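Local structure of Sqt1 (Chaetomium thermophilum, 4ZOY) at residues A[260-264]-A[275-280]; A[4-8]-A[443-447]; A[93-99]-A[142-148]; A[337-342]-A[390-394]; A[327-333]-A[345-351]. The protein probably acts as a dedicated WD40-repeat chaperone in ribosome biogenesis, capturing a newly made ribosomal protein while it is still being translated. The contacts are given in a common frame with arbitrary orientation. Numbering follows the deposited sequence.

Contact 1: A[260-264]-A[275-280]; sequences TGAVV and IVGLPR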
# COMPACT_ATOMS: atom_id res chain seq x y z
N THR A 260 -12.46 3.77 11.71
CA THR A 260 -12.71 3.66 13.15
C THR A 260 -12.04 2.45 13.77
O THR A 260 -12.10 2.26 14.98
CB THR A 260 -14.20 3.56 13.45
OG1 THR A 260 -14.72 2.37 12.84
CG2 THR A 260 -14.95 4.78 12.94
N GLY A 261 -11.44 1.61 12.93
CA GLY A 261 -10.88 0.35 13.39
C GLY A 261 -11.90 -0.73 13.69
O GLY A 261 -11.54 -1.78 14.22
N ALA A 262 -13.16 -0.51 13.34
CA ALA A 262 -14.22 -1.45 13.69
C ALA A 262 -14.25 -2.71 12.83
O ALA A 262 -14.71 -3.76 13.28
CB ALA A 262 -15.58 -0.76 13.62
N VAL A 263 -13.78 -2.61 11.59
CA VAL A 263 -13.76 -3.78 10.72
C VAL A 263 -12.50 -3.85 9.89
O VAL A 263 -11.83 -2.85 9.66
CB VAL A 263 -14.98 -3.85 9.75
CG1 VAL A 263 -16.30 -3.78 10.52
CG2 VAL A 263 -14.93 -2.74 8.73
N VAL A 264 -12.21 -5.06 9.44
CA VAL A 264 -11.18 -5.29 8.45
C VAL A 264 -11.82 -5.91 7.21
O VAL A 264 -12.72 -6.75 7.32
CB VAL A 264 -10.05 -6.20 9.02
CG1 VAL A 264 -10.60 -7.54 9.51
CG2 VAL A 264 -8.94 -6.41 8.00
N ILE A 275 -15.80 -9.00 5.02
CA ILE A 275 -15.76 -7.96 6.05
C ILE A 275 -15.83 -8.64 7.42
O ILE A 275 -16.78 -9.37 7.69
CB ILE A 275 -16.92 -6.95 5.91
CG1 ILE A 275 -17.01 -6.43 4.47
CG2 ILE A 275 -16.74 -5.80 6.90
CD1 ILE A 275 -15.74 -5.75 3.96
N VAL A 276 -14.84 -8.39 8.26
CA VAL A 276 -14.72 -9.05 9.56
C VAL A 276 -14.64 -8.02 10.68
O VAL A 276 -13.94 -7.02 10.55
CB VAL A 276 -13.49 -9.97 9.61
CG1 VAL A 276 -13.35 -10.63 10.98
CG2 VAL A 276 -13.57 -11.04 8.53
N GLY A 277 -15.36 -8.26 11.77
CA GLY A 277 -15.32 -7.33 12.89
C GLY A 277 -14.03 -7.41 13.70
O GLY A 277 -13.44 -8.48 13.86
N LEU A 278 -13.63 -6.25 14.22
CA LEU A 278 -12.46 -6.14 15.10
C LEU A 278 -12.90 -5.62 16.46
O LEU A 278 -13.87 -4.88 16.54
CB LEU A 278 -11.43 -5.19 14.51
CG LEU A 278 -10.82 -5.56 13.17
CD1 LEU A 278 -9.89 -4.42 12.76
CD2 LEU A 278 -10.09 -6.89 13.24
N PRO A 279 -12.15 -5.96 17.51
CA PRO A 279 -12.42 -5.31 18.80
C PRO A 279 -11.91 -3.88 18.80
O PRO A 279 -10.90 -3.59 18.16
CB PRO A 279 -11.64 -6.18 19.79
CG PRO A 279 -10.44 -6.62 18.99
CD PRO A 279 -10.99 -6.87 17.59
N ARG A 280 -12.58 -2.99 19.52
CA ARG A 280 -12.12 -1.61 19.63
C ARG A 280 -11.20 -1.50 20.85
O ARG A 280 -11.54 -1.95 21.94
CB ARG A 280 -13.30 -0.65 19.73
CG ARG A 280 -13.14 0.61 18.88
CD ARG A 280 -13.37 0.32 17.40
NE ARG A 280 -14.54 -0.54 17.17
CZ ARG A 280 -15.80 -0.12 17.22
NH1 ARG A 280 -16.08 1.15 17.48
NH2 ARG A 280 -16.79 -0.98 16.99
O HOH W 1 -9.85 -1.96 16.30
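Leu-278 lays its side chain over the start of the neighbouring strand: its CD2 meets Val-264 CG1 at 3.8 Å, CD1 rests 3.9 Å from Val-263 C, and Val-257 closes in from strand 252-257. The backbones are tied by three short, nearly straight hydrogen bonds. Val-264 and Val-276 form an antiparallel hydrogen-bonded pair, N to O at 2.8 Å in both directions, and Leu-278 N donates to Ala-262 O at 2.9 Å. Between them, Val-263 and Gly-277 make a non-hydrogen-bonded pair; Val-263 turns to the face opposite Val-264 and Val-276, where its CB touches Ile-275 CG2 (3.9 Å). Beyond Leu-278 the segments diverge. A water spans the gap, donating to Gly-261 O and Pro-279 O at 2.7 Å each, while Arg-280 folds back so that Ala-262 CB covers one face of its guanidinium, 3.6 Å from NH2. This is the open end of an antiparallel hairpin, 263-268 with 273-277, whose two strands form the middle of a four-stranded WD40 propeller blade.

Contact 2: A[4-8]-A[443-447]; sequences ENDSI and KEWKG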
# COMPACT_ATOMS: atom_id res chain seq x y z
N GLU A 4 -1.17 11.41 -24.59
CA GLU A 4 0.00 10.60 -24.90
C GLU A 4 0.99 10.61 -23.74
O GLU A 4 1.28 9.56 -23.17
CB GLU A 4 0.68 11.10 -26.18
CG GLU A 4 1.67 10.12 -26.78
CD GLU A 4 1.00 9.02 -27.60
OE1 GLU A 4 0.26 9.35 -28.55
OE2 GLU A 4 1.21 7.83 -27.29
N ASN A 5 1.52 11.79 -23.39
CA ASN A 5 2.42 11.91 -22.25
C ASN A 5 2.08 13.14 -21.42
O ASN A 5 2.41 14.28 -21.79
CB ASN A 5 3.88 11.95 -22.71
CG ASN A 5 4.86 12.00 -21.56
OD1 ASN A 5 4.48 11.88 -20.39
ND2 ASN A 5 6.14 12.16 -21.88
N ASP A 6 1.42 12.91 -20.30
CA ASP A 6 1.00 13.98 -19.41
C ASP A 6 2.01 14.29 -18.33
O ASP A 6 1.78 15.16 -17.51
CB ASP A 6 -0.35 13.62 -18.76
CG ASP A 6 -1.43 13.41 -19.78
OD1 ASP A 6 -1.65 14.32 -20.60
OD2 ASP A 6 -2.06 12.32 -19.80
N SER A 7 3.14 13.58 -18.32
CA SER A 7 4.10 13.79 -17.25
C SER A 7 4.78 15.15 -17.33
O SER A 7 4.96 15.70 -18.41
CB SER A 7 5.15 12.68 -17.23
OG SER A 7 5.98 12.75 -18.39
N ILE A 8 5.16 15.68 -16.17
CA ILE A 8 5.88 16.94 -16.08
C ILE A 8 7.35 16.71 -15.71
O ILE A 8 8.16 17.63 -15.75
CB ILE A 8 5.24 17.92 -15.04
CG1 ILE A 8 5.29 17.33 -13.63
CG2 ILE A 8 3.82 18.29 -15.44
CD1 ILE A 8 4.82 18.29 -12.54
N LYS A 443 -9.99 12.67 -13.96
CA LYS A 443 -8.76 12.92 -14.70
C LYS A 443 -8.06 11.61 -15.05
O LYS A 443 -8.21 10.60 -14.36
CB LYS A 443 -7.85 13.83 -13.88
CG LYS A 443 -6.51 14.17 -14.52
CD LYS A 443 -6.59 15.30 -15.52
CE LYS A 443 -5.19 15.75 -15.94
NZ LYS A 443 -4.59 14.89 -17.00
N GLU A 444 -7.33 11.62 -16.17
CA GLU A 444 -6.51 10.51 -16.63
C GLU A 444 -5.10 11.02 -16.87
O GLU A 444 -4.94 12.10 -17.44
CB GLU A 444 -7.00 9.92 -17.95
CG GLU A 444 -8.35 9.29 -17.97
CD GLU A 444 -8.62 8.68 -19.33
OE1 GLU A 444 -8.46 9.40 -20.35
OE2 GLU A 444 -8.95 7.50 -19.39
N TRP A 445 -4.10 10.25 -16.47
CA TRP A 445 -2.71 10.60 -16.73
C TRP A 445 -2.03 9.48 -17.48
O TRP A 445 -1.92 8.35 -16.98
CB TRP A 445 -1.96 10.86 -15.43
CG TRP A 445 -2.43 12.06 -14.66
CD1 TRP A 445 -2.03 13.35 -14.82
CD2 TRP A 445 -3.34 12.06 -13.54
NE1 TRP A 445 -2.65 14.16 -13.90
CE2 TRP A 445 -3.45 13.39 -13.10
CE3 TRP A 445 -4.08 11.06 -12.89
CZ2 TRP A 445 -4.27 13.76 -12.03
CZ3 TRP A 445 -4.90 11.44 -11.81
CH2 TRP A 445 -4.98 12.77 -11.41
N LYS A 446 -1.55 9.81 -18.68
CA LYS A 446 -0.91 8.82 -19.55
C LYS A 446 0.58 9.09 -19.66
O LYS A 446 1.03 10.20 -19.39
CB LYS A 446 -1.58 8.84 -20.93
CG LYS A 446 -3.06 8.53 -20.88
CD LYS A 446 -3.69 8.58 -22.28
CE LYS A 446 -5.16 8.20 -22.23
NZ LYS A 446 -5.80 8.30 -23.57
N GLY A 447 1.35 8.07 -20.04
CA GLY A 447 2.78 8.25 -20.19
C GLY A 447 3.53 6.95 -20.06
O GLY A 447 4.58 6.75 -20.70
O HOH W 2 -4.66 11.99 -20.45
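In this beta-propeller the chain start and chain end share one blade, and here the segment leading into its outermost strand, 9-11, meets segment 443-447 on strand 441-445, the outermost strand of the preceding blade. Asp-6 gives up the most surface. Its backbone N donates to Lys-446 O at 2.9 Å, while its OD2 accepts from Lys-446 N at 2.8 Å, so that Asp-6 pairs with both the backbone N and the backbone O of Lys-446. A water extends this, donating to Asp-6 OD2 (2.7 Å) and Glu-444 O (3.0 Å). Asp-6 CB also lies at the edge of the Trp-445 ring, 4.3 Å from CD1; the indole NE1 is engaged by Glu-482 O of the closing blade. Lys-446, second in buried area, takes part through its backbone and CB, its amine leading away. Glu-4, whose CA-to-CB bond points away, contributes its carbonyl: Glu-4 O lies 3.6 Å from Gly-447 CA in a CA-H...O contact, angle at the hydrogen 134°.

Contact 3: A[93-99]-A[142-148]; sequences NALTFTL and INWFAPC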
# COMPACT_ATOMS: atom_id res chain seq x y z
N ASN A 93 11.55 -4.71 -3.39
CA ASN A 93 10.13 -5.00 -3.53
C ASN A 93 9.26 -4.14 -2.61
O ASN A 93 8.04 -4.07 -2.79
CB ASN A 93 9.90 -6.48 -3.22
CG ASN A 93 8.57 -6.98 -3.74
OD1 ASN A 93 8.18 -6.67 -4.87
ND2 ASN A 93 7.87 -7.76 -2.93
N ALA A 94 9.90 -3.49 -1.64
CA ALA A 94 9.20 -2.70 -0.65
C ALA A 94 10.08 -1.54 -0.19
O ALA A 94 11.29 -1.71 -0.06
CB ALA A 94 8.81 -3.58 0.54
N LEU A 95 9.45 -0.39 0.02
CA LEU A 95 10.09 0.81 0.57
C LEU A 95 9.17 1.50 1.52
O LEU A 95 7.96 1.58 1.27
CB LEU A 95 10.46 1.80 -0.53
CG LEU A 95 11.63 1.42 -1.42
CD1 LEU A 95 11.54 2.26 -2.69
CD2 LEU A 95 12.95 1.65 -0.70
N THR A 96 9.72 2.04 2.60
CA THR A 96 8.92 2.93 3.42
C THR A 96 9.77 3.95 4.16
O THR A 96 10.90 3.66 4.57
CB THR A 96 8.05 2.13 4.41
OG1 THR A 96 7.06 3.00 5.00
CG2 THR A 96 8.90 1.54 5.49
N PHE A 97 9.25 5.16 4.27
CA PHE A 97 9.72 6.12 5.25
C PHE A 97 8.94 5.84 6.52
O PHE A 97 7.74 5.57 6.47
CB PHE A 97 9.50 7.57 4.80
CG PHE A 97 10.43 8.02 3.71
CD1 PHE A 97 11.68 8.53 4.02
CD2 PHE A 97 10.04 7.95 2.38
CE1 PHE A 97 12.54 8.95 3.01
CE2 PHE A 97 10.90 8.38 1.37
CZ PHE A 97 12.14 8.87 1.69
N THR A 98 9.59 5.92 7.68
CA THR A 98 8.86 5.65 8.91
C THR A 98 7.95 6.80 9.32
O THR A 98 8.13 7.95 8.91
CB THR A 98 9.82 5.33 10.07
OG1 THR A 98 10.81 6.36 10.19
CG2 THR A 98 10.49 3.99 9.84
N LEU A 99 6.93 6.46 10.10
CA LEU A 99 6.05 7.43 10.75
C LEU A 99 6.60 7.68 12.15
O LEU A 99 7.23 6.80 12.73
CB LEU A 99 4.62 6.90 10.80
CG LEU A 99 3.92 6.74 9.45
CD1 LEU A 99 2.60 6.01 9.62
CD2 LEU A 99 3.71 8.10 8.78
N ILE A 142 10.90 -10.49 1.18
CA ILE A 142 9.96 -9.51 1.73
C ILE A 142 8.89 -9.11 0.71
O ILE A 142 9.21 -8.64 -0.38
CB ILE A 142 10.70 -8.26 2.19
CG1 ILE A 142 11.60 -8.60 3.38
CG2 ILE A 142 9.71 -7.16 2.58
CD1 ILE A 142 12.63 -7.54 3.71
N ASN A 143 7.62 -9.26 1.09
CA ASN A 143 6.51 -8.97 0.18
C ASN A 143 5.93 -7.57 0.32
O ASN A 143 5.42 -7.01 -0.65
CB ASN A 143 5.40 -10.00 0.38
CG ASN A 143 5.78 -11.35 -0.15
OD1 ASN A 143 6.67 -11.45 -1.00
ND2 ASN A 143 5.12 -12.40 0.32
N TRP A 144 6.00 -7.00 1.53
CA TRP A 144 5.41 -5.69 1.79
C TRP A 144 5.94 -5.11 3.09
O TRP A 144 6.40 -5.85 3.96
CB TRP A 144 3.86 -5.77 1.84
CG TRP A 144 3.32 -6.76 2.85
CD1 TRP A 144 2.95 -8.05 2.60
CD2 TRP A 144 3.13 -6.55 4.26
NE1 TRP A 144 2.51 -8.65 3.76
CE2 TRP A 144 2.62 -7.75 4.79
CE3 TRP A 144 3.32 -5.46 5.11
CZ2 TRP A 144 2.33 -7.90 6.15
CZ3 TRP A 144 3.02 -5.60 6.46
CH2 TRP A 144 2.53 -6.81 6.96
N PHE A 145 5.87 -3.79 3.19
CA PHE A 145 6.13 -3.02 4.41
C PHE A 145 4.88 -2.26 4.79
O PHE A 145 4.14 -1.80 3.92
CB PHE A 145 7.22 -1.97 4.22
CG PHE A 145 8.62 -2.49 4.18
CD1 PHE A 145 8.97 -3.70 4.76
CD2 PHE A 145 9.61 -1.73 3.59
CE1 PHE A 145 10.29 -4.15 4.72
CE2 PHE A 145 10.92 -2.17 3.55
CZ PHE A 145 11.26 -3.37 4.13
N ALA A 146 4.68 -2.02 6.09
CA ALA A 146 3.66 -1.07 6.53
C ALA A 146 4.13 -0.39 7.80
O ALA A 146 4.37 -1.06 8.80
CB ALA A 146 2.33 -1.78 6.77
N PRO A 147 4.29 0.94 7.76
CA PRO A 147 4.71 1.64 8.99
C PRO A 147 3.55 1.72 9.97
O PRO A 147 2.39 1.89 9.59
CB PRO A 147 5.12 3.02 8.48
CG PRO A 147 4.26 3.23 7.25
CD PRO A 147 4.16 1.86 6.62
N CYS A 148 3.87 1.61 11.25
CA CYS A 148 2.89 1.70 12.31
C CYS A 148 2.41 3.14 12.50
O CYS A 148 3.22 4.02 12.72
CB CYS A 148 3.54 1.19 13.57
SG CYS A 148 2.41 1.21 15.00
O HOH W 3 5.67 -4.32 -1.52
O HOH W 4 5.09 -8.26 -3.21
O HOH W 5 6.47 -10.34 -3.88
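Asn-93, near the start of strand 92-97, points its side chain across to segment 142-148, where ND2 donates to Ile-142 O at 3.0 Å. Waters bridge the two segments here: one donates to both Asn-93 O (2.7 Å) and Asn-143 O (2.8 Å), and another accepts from Asn-93 ND2 (2.8 Å) while donating to Asn-143 O (2.9 Å). Asn-93 and Ala-94 both face Gly-108 in a classic beta bulge, and Ala-94, like Asn-93, points toward segment 142-148. Its CB sits over the face of Phe-145, 3.8 Å from the ring centroid in a CH-pi contact. Leu-95 turns away to pack on Ala-20 and Ala-22 of the previous blade. Thr-96 comes back across, with CG2 3.8 Å from Phe-145 CD2 and OG1 3.5 Å from Pro-147 CD. Phe-97 again faces away, meeting His-24, and Leu-99 finishes the interface with CD1 4.0 Å from Pro-147 CG and 3.7 Å from Cys-148 O. The strands run in the same direction, their axes 15° apart and 5.9 Å at closest approach, too far for direct backbone pairing, as expected of the innermost strands of successive blades round the central channel of a beta-propeller.

Contact 4: A[337-342]-A[390-394]; sequences SPSAPI and MAGWL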
# COMPACT_ATOMS: atom_id res chain seq x y z
N SER A 337 -12.55 4.73 2.47
CA SER A 337 -12.46 6.17 2.47
C SER A 337 -12.19 6.66 3.88
O SER A 337 -12.79 6.16 4.83
CB SER A 337 -13.74 6.80 1.93
OG SER A 337 -13.74 8.20 2.13
N PRO A 338 -11.32 7.66 4.03
CA PRO A 338 -11.02 8.19 5.36
C PRO A 338 -12.20 8.93 5.97
O PRO A 338 -12.23 9.06 7.20
CB PRO A 338 -9.84 9.14 5.11
CG PRO A 338 -9.99 9.56 3.69
CD PRO A 338 -10.54 8.34 2.98
N SER A 339 -13.15 9.41 5.17
CA SER A 339 -14.26 10.19 5.74
C SER A 339 -15.63 10.02 5.08
O SER A 339 -16.60 10.61 5.54
CB SER A 339 -13.89 11.67 5.73
OG SER A 339 -13.68 12.12 4.41
N ALA A 340 -15.72 9.23 4.02
CA ALA A 340 -17.02 8.89 3.45
C ALA A 340 -17.28 7.42 3.75
O ALA A 340 -16.33 6.65 3.92
CB ALA A 340 -17.05 9.16 1.95
N PRO A 341 -18.55 7.02 3.85
CA PRO A 341 -18.86 5.65 4.26
C PRO A 341 -18.80 4.69 3.08
O PRO A 341 -19.82 4.10 2.69
CB PRO A 341 -20.27 5.76 4.83
CG PRO A 341 -20.88 6.87 4.05
CD PRO A 341 -19.77 7.86 3.80
N ILE A 342 -17.62 4.58 2.48
CA ILE A 342 -17.46 3.71 1.32
C ILE A 342 -16.16 2.93 1.36
O ILE A 342 -15.18 3.33 1.99
CB ILE A 342 -17.52 4.50 -0.02
CG1 ILE A 342 -16.42 5.57 -0.07
CG2 ILE A 342 -18.91 5.12 -0.25
CD1 ILE A 342 -16.40 6.35 -1.39
N MET A 390 -14.96 17.71 -1.22
CA MET A 390 -14.82 16.41 -1.87
C MET A 390 -14.04 15.42 -1.03
O MET A 390 -13.68 14.33 -1.49
CB MET A 390 -14.15 16.59 -3.23
CG MET A 390 -15.06 17.29 -4.21
SD MET A 390 -16.46 16.21 -4.58
CE MET A 390 -15.61 15.05 -5.64
N ALA A 391 -13.77 15.81 0.21
CA ALA A 391 -13.08 14.95 1.16
C ALA A 391 -13.75 13.58 1.25
O ALA A 391 -14.96 13.48 1.47
CB ALA A 391 -13.04 15.60 2.53
N GLY A 392 -12.95 12.54 1.07
CA GLY A 392 -13.42 11.17 1.17
C GLY A 392 -14.00 10.59 -0.11
O GLY A 392 -14.27 9.39 -0.17
N TRP A 393 -14.19 11.40 -1.14
CA TRP A 393 -14.91 10.95 -2.33
C TRP A 393 -14.04 10.79 -3.57
O TRP A 393 -14.52 10.33 -4.60
CB TRP A 393 -16.06 11.92 -2.65
CG TRP A 393 -17.10 11.91 -1.60
CD1 TRP A 393 -17.29 12.86 -0.64
CD2 TRP A 393 -18.07 10.88 -1.36
NE1 TRP A 393 -18.34 12.50 0.17
CE2 TRP A 393 -18.84 11.29 -0.24
CE3 TRP A 393 -18.38 9.67 -1.98
CZ2 TRP A 393 -19.89 10.53 0.26
CZ3 TRP A 393 -19.42 8.91 -1.47
CH2 TRP A 393 -20.16 9.34 -0.36
N LEU A 394 -12.77 11.16 -3.46
CA LEU A 394 -11.86 11.14 -4.60
C LEU A 394 -10.87 9.98 -4.48
O LEU A 394 -10.14 9.87 -3.49
CB LEU A 394 -11.12 12.47 -4.71
CG LEU A 394 -11.97 13.63 -5.27
CD1 LEU A 394 -11.24 14.95 -5.09
CD2 LEU A 394 -12.31 13.39 -6.73
O HOH W 6 -16.23 12.79 3.61
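Two loops from neighbouring WD40 propeller blades meet here, each joining the innermost strand of its blade to the next. Ser-337 OG donates a hydrogen bond across the loops to Gly-392 O at 2.6 Å. The same OG accepts from Ala-340 N at 2.9 Å, an ST motif that fixes the hydroxyl within its own loop, and more weakly from Ser-339 N (3.3 Å). A water adds an indirect link, 2.8 Å from Ser-339 OG and 2.6 Å from Ala-391 O. The apolar part centres on Trp-393, whose indole swings back to the first loop although its CA-to-CB bond points away. Ala-340 CB lies over the six-membered ring, 3.6 Å from its centroid, as a CH-pi contact, and Ile-342 CD1 approaches CE3 at 3.9 Å; Arg-364 also touches the indole. The loops fit closely at Gly-392. Its backbone has positive phi, and Ser-339 OG lies 3.4 Å from its CA, where a beta carbon would clash with this hydroxyl.

Contact 5: A[327-333]-A[345-351]; sequences QSDNIES and AGSTDGS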
# COMPACT_ATOMS: atom_id res chain seq x y z
N GLN A 327 -17.06 -8.50 -8.47
CA GLN A 327 -16.04 -8.58 -9.50
C GLN A 327 -15.66 -10.02 -9.79
O GLN A 327 -16.14 -10.94 -9.12
CB GLN A 327 -14.83 -7.75 -9.06
CG GLN A 327 -15.22 -6.30 -8.88
CD GLN A 327 -14.34 -5.57 -7.90
OE1 GLN A 327 -14.44 -5.78 -6.69
NE2 GLN A 327 -13.48 -4.68 -8.40
N SER A 328 -14.82 -10.24 -10.80
CA SER A 328 -14.66 -11.60 -11.33
C SER A 328 -13.27 -12.20 -11.15
O SER A 328 -13.05 -13.37 -11.47
CB SER A 328 -15.02 -11.62 -12.83
OG SER A 328 -14.05 -10.92 -13.60
N ASP A 329 -12.32 -11.42 -10.65
CA ASP A 329 -10.96 -11.90 -10.51
C ASP A 329 -10.35 -11.25 -9.26
O ASP A 329 -11.00 -10.41 -8.62
CB ASP A 329 -10.15 -11.58 -11.78
CG ASP A 329 -8.98 -12.53 -12.01
OD1 ASP A 329 -8.50 -13.19 -11.07
OD2 ASP A 329 -8.52 -12.60 -13.17
N ASN A 330 -9.12 -11.65 -8.94
CA ASN A 330 -8.43 -11.24 -7.71
C ASN A 330 -8.66 -9.80 -7.31
O ASN A 330 -8.52 -8.87 -8.12
CB ASN A 330 -6.93 -11.46 -7.86
CG ASN A 330 -6.54 -12.93 -8.00
OD1 ASN A 330 -7.40 -13.82 -8.04
ND2 ASN A 330 -5.24 -13.19 -8.08
N ILE A 331 -9.03 -9.60 -6.04
CA ILE A 331 -9.07 -8.26 -5.49
C ILE A 331 -7.66 -7.91 -5.03
O ILE A 331 -7.18 -8.41 -4.02
CB ILE A 331 -10.06 -8.14 -4.33
CG1 ILE A 331 -11.47 -8.55 -4.79
CG2 ILE A 331 -10.01 -6.72 -3.75
CD1 ILE A 331 -11.97 -7.80 -6.02
N GLU A 332 -6.99 -7.06 -5.80
CA GLU A 332 -5.59 -6.78 -5.54
C GLU A 332 -5.39 -5.53 -4.69
O GLU A 332 -4.29 -5.31 -4.17
CB GLU A 332 -4.83 -6.62 -6.86
CG GLU A 332 -4.65 -7.95 -7.61
CD GLU A 332 -3.70 -8.92 -6.91
OE1 GLU A 332 -3.04 -8.53 -5.92
OE2 GLU A 332 -3.61 -10.09 -7.35
N SER A 333 -6.45 -4.73 -4.52
CA SER A 333 -6.32 -3.51 -3.75
C SER A 333 -7.66 -3.13 -3.13
O SER A 333 -8.69 -3.16 -3.79
CB SER A 333 -5.78 -2.38 -4.66
OG SER A 333 -5.63 -1.19 -3.91
N ALA A 345 -12.67 -1.32 -4.13
CA ALA A 345 -11.93 -2.54 -4.41
C ALA A 345 -11.49 -2.58 -5.87
O ALA A 345 -12.31 -2.39 -6.77
CB ALA A 345 -12.80 -3.75 -4.10
N GLY A 346 -10.20 -2.81 -6.10
CA GLY A 346 -9.67 -2.90 -7.46
C GLY A 346 -9.37 -4.34 -7.79
O GLY A 346 -8.78 -5.06 -6.98
N SER A 347 -9.76 -4.77 -8.99
CA SER A 347 -9.65 -6.16 -9.38
C SER A 347 -8.69 -6.38 -10.54
O SER A 347 -8.50 -5.49 -11.38
CB SER A 347 -11.04 -6.70 -9.77
OG SER A 347 -10.98 -8.03 -10.25
N THR A 348 -8.13 -7.59 -10.60
CA THR A 348 -7.37 -8.05 -11.75
C THR A 348 -8.18 -7.96 -13.05
O THR A 348 -7.60 -7.85 -14.14
CB THR A 348 -6.89 -9.48 -11.50
OG1 THR A 348 -6.04 -9.48 -10.34
CG2 THR A 348 -6.10 -10.05 -12.68
N ASP A 349 -9.51 -7.97 -12.96
CA ASP A 349 -10.33 -7.93 -14.16
C ASP A 349 -10.51 -6.53 -14.75
O ASP A 349 -11.23 -6.35 -15.73
CB ASP A 349 -11.70 -8.59 -13.91
CG ASP A 349 -12.61 -7.78 -12.99
OD1 ASP A 349 -12.34 -6.60 -12.67
OD2 ASP A 349 -13.65 -8.35 -12.60
N GLY A 350 -9.86 -5.54 -14.15
CA GLY A 350 -9.90 -4.18 -14.67
C GLY A 350 -10.94 -3.25 -14.06
O GLY A 350 -11.00 -2.07 -14.40
N SER A 351 -11.77 -3.78 -13.16
CA SER A 351 -12.86 -2.99 -12.59
C SER A 351 -12.54 -2.49 -11.19
O SER A 351 -11.70 -3.04 -10.49
CB SER A 351 -14.15 -3.80 -12.53
OG SER A 351 -14.05 -4.85 -11.57
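This contact belongs to the polar network of a WD repeat, in which the tight turn of one hairpin receives the linker from the preceding blade. The type I turn from Ser-347 to Gly-350 presents Asp-349, whose OD2 accepts from Ser-328 N (2.9 Å) and Ser-328 OG (2.8 Å), while its OD1 takes Ser-351 N (2.9 Å) in an Asx turn and Ser-351 OG (2.7 Å). Gln-327, at the place where many WD repeats carry the histidine of a GH dipeptide, sends NE2 to Ala-345 O (3.0 Å) and Ser-351 OG (3.2 Å). Ser-347 OG donates to Asp-329 O (2.9 Å). The Gln-327, Ser-328 and Asp-329 bonds tie the linker to strand 342-347, which pairs with 331-336 in the blade, and its turn. Thr-348 N donates to Asn-330 O (2.8 Å), and Gly-346 N to Ser-333 O (2.8 Å). Between them lies a classic bulge: Glu-332 and Ser-333 both face Gly-346, whose O accepts from Glu-332 N (2.9 Å) and weakly from Ser-333 N (3.4 Å).

Overall arrangement
Contacts 1 and 5 act within hairpins of successive blades: the mainly buried contact 1 combines regular backbone pairing with aliphatic packing, whereas contact 5 gains a dense web of side-chain hydrogen bonds from its turn and linker. Contacts 2, 3 and 4 join neighbouring blades instead. Contact 3 lies nearest the centre of the chain, with apolar side chains, one asparagine hydrogen bond and waters between inner strands that run in the same direction; contact 4 unites loops through a tryptophan and a serine; contact 2, at the surface, relies on an aspartate and backbone groups. Contacts 4 and 5 share the hairpin 331-336/342-347, contact 5 at one end and contact 4 at the loop joining its strands, their centres 20 Å apart. Contact 2 encloses all the others in sequence.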